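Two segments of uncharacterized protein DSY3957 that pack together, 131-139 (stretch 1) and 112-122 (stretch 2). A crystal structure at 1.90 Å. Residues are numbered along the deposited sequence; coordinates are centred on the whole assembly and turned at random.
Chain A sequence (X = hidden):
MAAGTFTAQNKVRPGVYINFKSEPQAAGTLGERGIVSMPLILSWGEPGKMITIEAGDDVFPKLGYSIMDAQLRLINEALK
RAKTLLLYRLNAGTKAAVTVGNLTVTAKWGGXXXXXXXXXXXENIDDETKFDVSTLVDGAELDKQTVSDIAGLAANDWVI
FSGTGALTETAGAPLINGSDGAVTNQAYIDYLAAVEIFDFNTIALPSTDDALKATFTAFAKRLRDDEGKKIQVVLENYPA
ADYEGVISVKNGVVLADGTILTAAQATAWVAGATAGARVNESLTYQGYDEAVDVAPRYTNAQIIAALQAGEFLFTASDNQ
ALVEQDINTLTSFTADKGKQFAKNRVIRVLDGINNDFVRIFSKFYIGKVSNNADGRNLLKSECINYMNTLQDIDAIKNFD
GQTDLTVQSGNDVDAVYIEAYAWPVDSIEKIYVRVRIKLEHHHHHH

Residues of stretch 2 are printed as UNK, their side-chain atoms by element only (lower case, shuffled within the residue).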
ATOM      1  N   PHE A 131      19.931 -29.073  29.604  1.00 25.29           N
ATOM      2  CA  PHE A 131      20.594 -27.870  29.123  1.00 28.81           C
ATOM      3  C   PHE A 131      19.581 -26.756  28.905  1.00 28.59           C
ATOM      4  O   PHE A 131      18.423 -27.013  28.584  1.00 26.21           O
ATOM      5  CB  PHE A 131      21.314 -28.126  27.791  1.00 27.27           C
ATOM      6  CG  PHE A 131      22.358 -29.202  27.852  1.00 28.06           C
ATOM      7  CD1 PHE A 131      21.993 -30.544  27.889  1.00 24.56           C
ATOM      8  CD2 PHE A 131      23.710 -28.875  27.843  1.00 33.60           C
ATOM      9  CE1 PHE A 131      22.959 -31.546  27.915  1.00 31.15           C
ATOM     10  CE2 PHE A 131      24.687 -29.871  27.870  1.00 36.05           C
ATOM     11  CZ  PHE A 131      24.308 -31.209  27.905  1.00 35.44           C
ATOM     12  N   ASP A 132      20.023 -25.520  29.092  1.00 28.70           N
ATOM     13  CA  ASP A 132      19.160 -24.373  28.862  1.00 29.37           C
ATOM     14  C   ASP A 132      19.600 -23.771  27.535  1.00 27.52           C
ATOM     15  O   ASP A 132      20.664 -23.157  27.451  1.00 33.20           O
ATOM     16  CB  ASP A 132      19.304 -23.335  29.981  1.00 28.09           C
ATOM     17  CG  ASP A 132      18.672 -23.789  31.285  1.00 31.03           C
ATOM     18  OD1 ASP A 132      17.557 -24.350  31.252  1.00 32.87           O
ATOM     19  OD2 ASP A 132      19.287 -23.572  32.350  1.00 43.07           O
ATOM     20  N   VAL A 133      18.794 -23.973  26.496  1.00 26.28           N
ATOM     21  CA  VAL A 133      19.115 -23.444  25.174  1.00 26.69           C
ATOM     22  C   VAL A 133      18.361 -22.139  24.962  1.00 26.69           C
ATOM     23  O   VAL A 133      17.135 -22.119  24.844  1.00 24.85           O
ATOM     24  CB  VAL A 133      18.733 -24.443  24.057  1.00 28.36           C
ATOM     25  CG1 VAL A 133      19.186 -23.910  22.702  1.00 23.53           C
ATOM     26  CG2 VAL A 133      19.372 -25.790  24.336  1.00 23.25           C
ATOM     27  N   SER A 134      19.107 -21.043  24.924  1.00 24.79           N
ATOM     28  CA  SER A 134      18.495 -19.741  24.748  1.00 29.53           C
ATOM     29  C   SER A 134      18.841 -19.111  23.408  1.00 28.47           C
ATOM     30  O   SER A 134      19.943 -19.289  22.880  1.00 30.72           O
ATOM     31  CB  SER A 134      18.915 -18.819  25.896  1.00 32.60           C
ATOM     32  OG  SER A 134      18.451 -19.331  27.135  1.00 29.17           O
ATOM     33  N   THR A 135      17.875 -18.388  22.856  1.00 30.94           N
ATOM     34  CA  THR A 135      18.056 -17.705  21.586  1.00 28.77           C
ATOM     35  C   THR A 135      18.096 -16.213  21.887  1.00 25.10           C
ATOM     36  O   THR A 135      17.137 -15.651  22.423  1.00 26.06           O
ATOM     37  CB  THR A 135      16.887 -18.002  20.617  1.00 29.73           C
ATOM     38  OG1 THR A 135      16.768 -19.417  20.439  1.00 21.33           O
ATOM     39  CG2 THR A 135      17.132 -17.350  19.264  1.00 28.82           C
ATOM     40  N   LEU A 136      19.217 -15.582  21.558  1.00 27.16           N
ATOM     41  CA  LEU A 136      19.386 -14.157  21.795  1.00 26.17           C
ATOM     42  C   LEU A 136      19.359 -13.363  20.504  1.00 22.30           C
ATOM     43  O   LEU A 136      19.878 -13.800  19.475  1.00 25.45           O
ATOM     44  CB  LEU A 136      20.709 -13.880  22.515  1.00 23.70           C
ATOM     45  CG  LEU A 136      20.777 -14.087  24.035  1.00 29.30           C
ATOM     46  CD1 LEU A 136      20.407 -15.506  24.400  1.00 29.43           C
ATOM     47  CD2 LEU A 136      22.180 -13.753  24.510  1.00 29.93           C
ATOM     48  N   VAL A 137      18.745 -12.192  20.578  1.00 23.02           N
ATOM     49  CA  VAL A 137      18.647 -11.280  19.446  1.00 30.31           C
ATOM     50  C   VAL A 137      19.114  -9.927  19.961  1.00 31.26           C
ATOM     51  O   VAL A 137      18.474  -9.335  20.833  1.00 34.90           O
ATOM     52  CB  VAL A 137      17.199 -11.163  18.941  1.00 27.03           C
ATOM     53  CG1 VAL A 137      17.129 -10.165  17.798  1.00 33.55           C
ATOM     54  CG2 VAL A 137      16.701 -12.526  18.484  1.00 22.68           C
ATOM     55  N   ASP A 138      20.226  -9.444  19.417  1.00 28.77           N
ATOM     56  CA  ASP A 138      20.809  -8.179  19.851  1.00 39.71           C
ATOM     57  C   ASP A 138      21.107  -8.255  21.344  1.00 40.39           C
ATOM     58  O   ASP A 138      20.925  -7.281  22.072  1.00 37.73           O
ATOM     59  CB  ASP A 138      19.866  -7.001  19.582  1.00 38.64           C
ATOM     60  CG  ASP A 138      19.759  -6.657  18.108  1.00 30.43           C
ATOM     61  OD1 ASP A 138      20.772  -6.778  17.388  1.00 37.21           O
ATOM     62  OD2 ASP A 138      18.666  -6.247  17.675  1.00 31.46           O
ATOM     63  N   GLY A 139      21.545  -9.428  21.795  1.00 39.25           N
ATOM     64  CA  GLY A 139      21.874  -9.613  23.199  1.00 37.57           C
ATOM     65  C   GLY A 139      20.707  -9.919  24.119  1.00 34.69           C
ATOM     66  O   GLY A 139      20.912 -10.328  25.259  1.00 41.85           O
ATOM     67  N   UNK A 112      20.222 -10.267   6.641  1.00 23.88           N
ATOM     68  CA  UNK A 112      21.283  -9.849   7.550  1.00 25.00           C
ATOM     69  C   UNK A 112      20.802  -9.850   8.997  1.00 26.61           C
ATOM     70  O   UNK A 112      21.606  -9.859   9.929  1.00 29.20           O
ATOM     71  c   UNK A 112      21.772  -8.454   7.165  1.00 22.22           C
ATOM     72  N   UNK A 113      19.487  -9.836   9.186  1.00 27.02           N
ATOM     73  CA  UNK A 113      18.930  -9.833  10.532  1.00 23.03           C
ATOM     74  C   UNK A 113      19.291 -11.133  11.249  1.00 24.23           C
ATOM     75  O   UNK A 113      19.338 -11.185  12.477  1.00 23.53           O
ATOM     76  c   UNK A 113      17.352  -8.657  12.786  1.00 25.56           C
ATOM     77  c   UNK A 113      16.704  -9.620  11.806  1.00 21.69           C
ATOM     78  n   UNK A 113      16.405  -8.260  13.826  1.00 22.88           N
ATOM     79  c   UNK A 113      17.413  -9.649  10.463  1.00 24.06           C
ATOM     80  n   UNK A 113      17.981  -7.215  15.135  1.00 29.32           N
ATOM     81  c   UNK A 113      16.725  -7.580  14.921  1.00 23.01           C
ATOM     82  n   UNK A 113      15.783  -7.259  15.799  1.00 21.59           N
ATOM     83  N   UNK A 114      19.558 -12.180  10.476  1.00 20.84           N
ATOM     84  CA  UNK A 114      19.931 -13.447  11.072  1.00 25.74           C
ATOM     85  C   UNK A 114      21.259 -13.360  11.811  1.00 29.54           C
ATOM     86  O   UNK A 114      21.499 -14.116  12.754  1.00 33.46           O
ATOM     87  N   UNK A 115      22.127 -12.440  11.396  1.00 29.73           N
ATOM     88  CA  UNK A 115      23.424 -12.296  12.053  1.00 31.30           C
ATOM     89  C   UNK A 115      23.327 -11.632  13.430  1.00 30.79           C
ATOM     90  O   UNK A 115      24.322 -11.542  14.150  1.00 27.87           O
ATOM     91  c   UNK A 115      24.399 -11.506  11.175  1.00 33.68           C
ATOM     92  c   UNK A 115      24.595 -12.126   9.806  1.00 41.26           C
ATOM     93  n   UNK A 115      24.580 -11.289   8.775  1.00 39.73           N
ATOM     94  o   UNK A 115      24.769 -13.343   9.674  1.00 36.26           O
ATOM     95  N   UNK A 116      22.138 -11.164  13.797  1.00 30.32           N
ATOM     96  CA  UNK A 116      21.954 -10.534  15.105  1.00 28.08           C
ATOM     97  C   UNK A 116      21.467 -11.568  16.111  1.00 29.41           C
ATOM     98  O   UNK A 116      21.110 -11.234  17.241  1.00 28.74           O
ATOM     99  o   UNK A 116      20.453  -7.576  13.594  1.00 30.15           O
ATOM    100  o   UNK A 116      22.563  -8.093  13.903  1.00 30.07           O
ATOM    101  c   UNK A 116      21.347  -8.279  14.108  1.00 31.23           C
ATOM    102  c   UNK A 116      20.929  -9.399  15.040  1.00 30.11           C
ATOM    103  N   UNK A 117      21.438 -12.825  15.688  1.00 28.09           N
ATOM    104  CA  UNK A 117      20.990 -13.908  16.551  1.00 21.70           C
ATOM    105  C   UNK A 117      22.201 -14.628  17.128  1.00 24.84           C
ATOM    106  O   UNK A 117      23.197 -14.841  16.435  1.00 26.67           O
ATOM    107  c   UNK A 117      20.137 -14.921  15.765  1.00 20.38           C
ATOM    108  c   UNK A 117      19.522 -15.939  16.725  1.00 23.42           C
ATOM    109  c   UNK A 117      18.170 -15.085  14.139  1.00 18.72           C
ATOM    110  c   UNK A 117      19.028 -14.185  15.006  1.00 22.67           C
ATOM    111  N   UNK A 118      22.116 -14.995  18.399  1.00 27.72           N
ATOM    112  CA  UNK A 118      23.206 -15.707  19.053  1.00 28.36           C
ATOM    113  C   UNK A 118      22.659 -16.856  19.885  1.00 30.37           C
ATOM    114  O   UNK A 118      21.686 -16.696  20.625  1.00 23.83           O
ATOM    115  o   UNK A 118      24.630 -13.740  19.189  1.00 30.55           O
ATOM    116  c   UNK A 118      25.123 -15.556  20.690  1.00 27.84           C
ATOM    117  c   UNK A 118      24.025 -14.774  19.972  1.00 28.97           C
ATOM    118  N   UNK A 119      23.293 -18.014  19.749  1.00 27.55           N
ATOM    119  CA  UNK A 119      22.887 -19.208  20.481  1.00 26.72           C
ATOM    120  C   UNK A 119      23.667 -19.334  21.785  1.00 28.85           C
ATOM    121  O   UNK A 119      24.871 -19.091  21.825  1.00 28.67           O
ATOM    122  c   UNK A 119      23.133 -20.453  19.629  1.00 23.47           C
ATOM    123  c   UNK A 119      23.561 -22.905  19.481  1.00 30.63           C
ATOM    124  c   UNK A 119      23.007 -21.793  20.358  1.00 31.26           C
ATOM    125  c   UNK A 119      21.553 -22.055  20.702  1.00 32.33           C
ATOM    126  N   UNK A 120      22.963 -19.713  22.845  1.00 28.37           N
ATOM    127  CA  UNK A 120      23.566 -19.907  24.156  1.00 30.84           C
ATOM    128  C   UNK A 120      23.077 -21.242  24.717  1.00 30.61           C
ATOM    129  O   UNK A 120      21.869 -21.474  24.830  1.00 25.41           O
ATOM    130  c   UNK A 120      23.724 -17.437  24.616  1.00 29.08           C
ATOM    131  c   UNK A 120      23.742 -19.051  26.523  1.00 33.38           C
ATOM    132  c   UNK A 120      23.180 -18.766  25.130  1.00 32.59           C
ATOM    133  N   UNK A 121      24.023 -22.121  25.047  1.00 28.29           N
ATOM    134  CA  UNK A 121      23.714 -23.441  25.596  1.00 25.90           C
ATOM    135  C   UNK A 121      24.503 -23.631  26.888  1.00 25.70           C
ATOM    136  O   UNK A 121      25.730 -23.719  26.876  1.00 26.63           O
ATOM    137  c   UNK A 121      23.329 -24.378  23.285  1.00 28.10           C
ATOM    138  c   UNK A 121      24.091 -24.570  24.599  1.00 24.73           C
ATOM    139  c   UNK A 121      23.740 -25.931  25.187  1.00 27.48           C
ATOM    140  c   UNK A 121      23.718 -25.373  22.207  1.00 34.79           C
ATOM    141  N   UNK A 122      23.786 -23.675  28.003  1.00 27.58           N
ATOM    142  CA  UNK A 122      24.408 -23.836  29.304  1.00 33.91           C
ATOM    143  C   UNK A 122      23.717 -24.939  30.092  1.00 35.26           C
ATOM    144  O   UNK A 122      22.493 -25.087  30.040  1.00 30.80           O
ATOM    145  o   UNK A 122      27.103 -21.287  30.773  1.00 55.25           O
ATOM    146  c   UNK A 122      24.338 -22.515  30.080  1.00 35.54           C
ATOM    147  c   UNK A 122      26.618 -21.493  29.660  1.00 49.93           C
ATOM    148  c   UNK A 122      25.120 -21.379  29.435  1.00 47.18           C
ATOM    149  n   UNK A 122      27.357 -21.831  28.605  1.00 39.80           N
TER
HETATM  150  O   HOH W   1      16.290  -6.118  18.729  1.00 38.90           O
HETATM  151  O   HOH W   2      23.577  -7.862  16.790  1.00 35.53           O
HETATM  152  O   HOH W   3      22.552 -11.528  19.905  1.00 37.65           O

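Position 112 carries a single side-chain carbon, more than 10 Å from stretch 1. One carbon means alanine, A112, which opens a 3-10 segment and takes no part in the contact.

Position 113 has a chain of three carbons, a nitrogen, and then a carbon bearing two more nitrogens. That is a guanidinium, so the residue is arginine, R113. Its reach suits the place: NH1 donates to D138 OD2 at 2.8 Å, a salt bridge, while V137 CG1 lies over one face of the group, 3.8 Å from NH2.

Position 114 has no side-chain atoms and is glycine, G114, out of reach of stretch 1.

Position 115 shows two carbons, the second carrying one oxygen and one nitrogen: the amide of asparagine, N115. It is out of reach of stretch 1, and its polar atoms are satisfied elsewhere in the structure.

Position 116 has two carbons, the second with two oxygens, which makes it aspartate, D116. Its OD2 accepts from R113 NH1 at 2.9 Å, so the arginine is shared by two carboxylates; it helps offset the repulsion between D116 OD2 and D138 OD1, 3.9 Å apart. The backbone O of D116 accepts from D138 N at 3.0 Å.

Position 117 begins the strand. Four carbons fork at the first, one arm being two carbons long: isoleucine, I117. Paired with V137, it also brings CG2 to 3.8 Å from T135 CG2, a suitable use of a branched apolar side chain on a buried face.

Position 118 has one carbon carrying an oxygen and a carbon, hence threonine, T118. It pairs with L136 through two hydrogen bonds, T118 N to L136 O (2.8 Å) and L136 N to T118 O (2.9 Å). Its hydroxyl suits the more open face.

Position 119 has four carbons forked at the second, identifying leucine, L119. It pairs with T135, and the later fork suits it to reach past that partner, CD1 lying 3.6 Å from V133 CG1.

Position 120 has one carbon bearing two others: valine, V120. Its apolar branches suit packing on leucine, CG2 lying 3.8 Å from L136 CD1, and its O accepts from S134 N at 2.8 Å.

Position 121 has four carbons forked at the first, one arm two carbons long: isoleucine, I121. Its two arms suit a buried apolar site, with CG2 4.0 Å from F131 CD2 and CG1 4.2 Å from V133 CG1.

Position 122 has three carbons, the third carrying oxygen and nitrogen: glutamine, Q122. Its backbone O accepts from D132 N at 2.7 Å. The polar amide suits the more open face; NE2 makes a weak hydrogen bond to I121 O at 3.0 Å.

The contact is an antiparallel ladder in which hydrogen-bonded and non-hydrogen-bonded pairs alternate. I117, L119 and I121 meet V137, T135 and V133 on a buried, largely apolar face; T118, V120 and Q122 share the other with L136, S134 and D132. Beyond the strand pairing, the R113–D138 salt bridge fastens the end, and water 1 reinforces it by accepting from R113 NH2 and donating to D138 OD2.

Stretch 2, residues 112-122: ARGNDITLVIQ
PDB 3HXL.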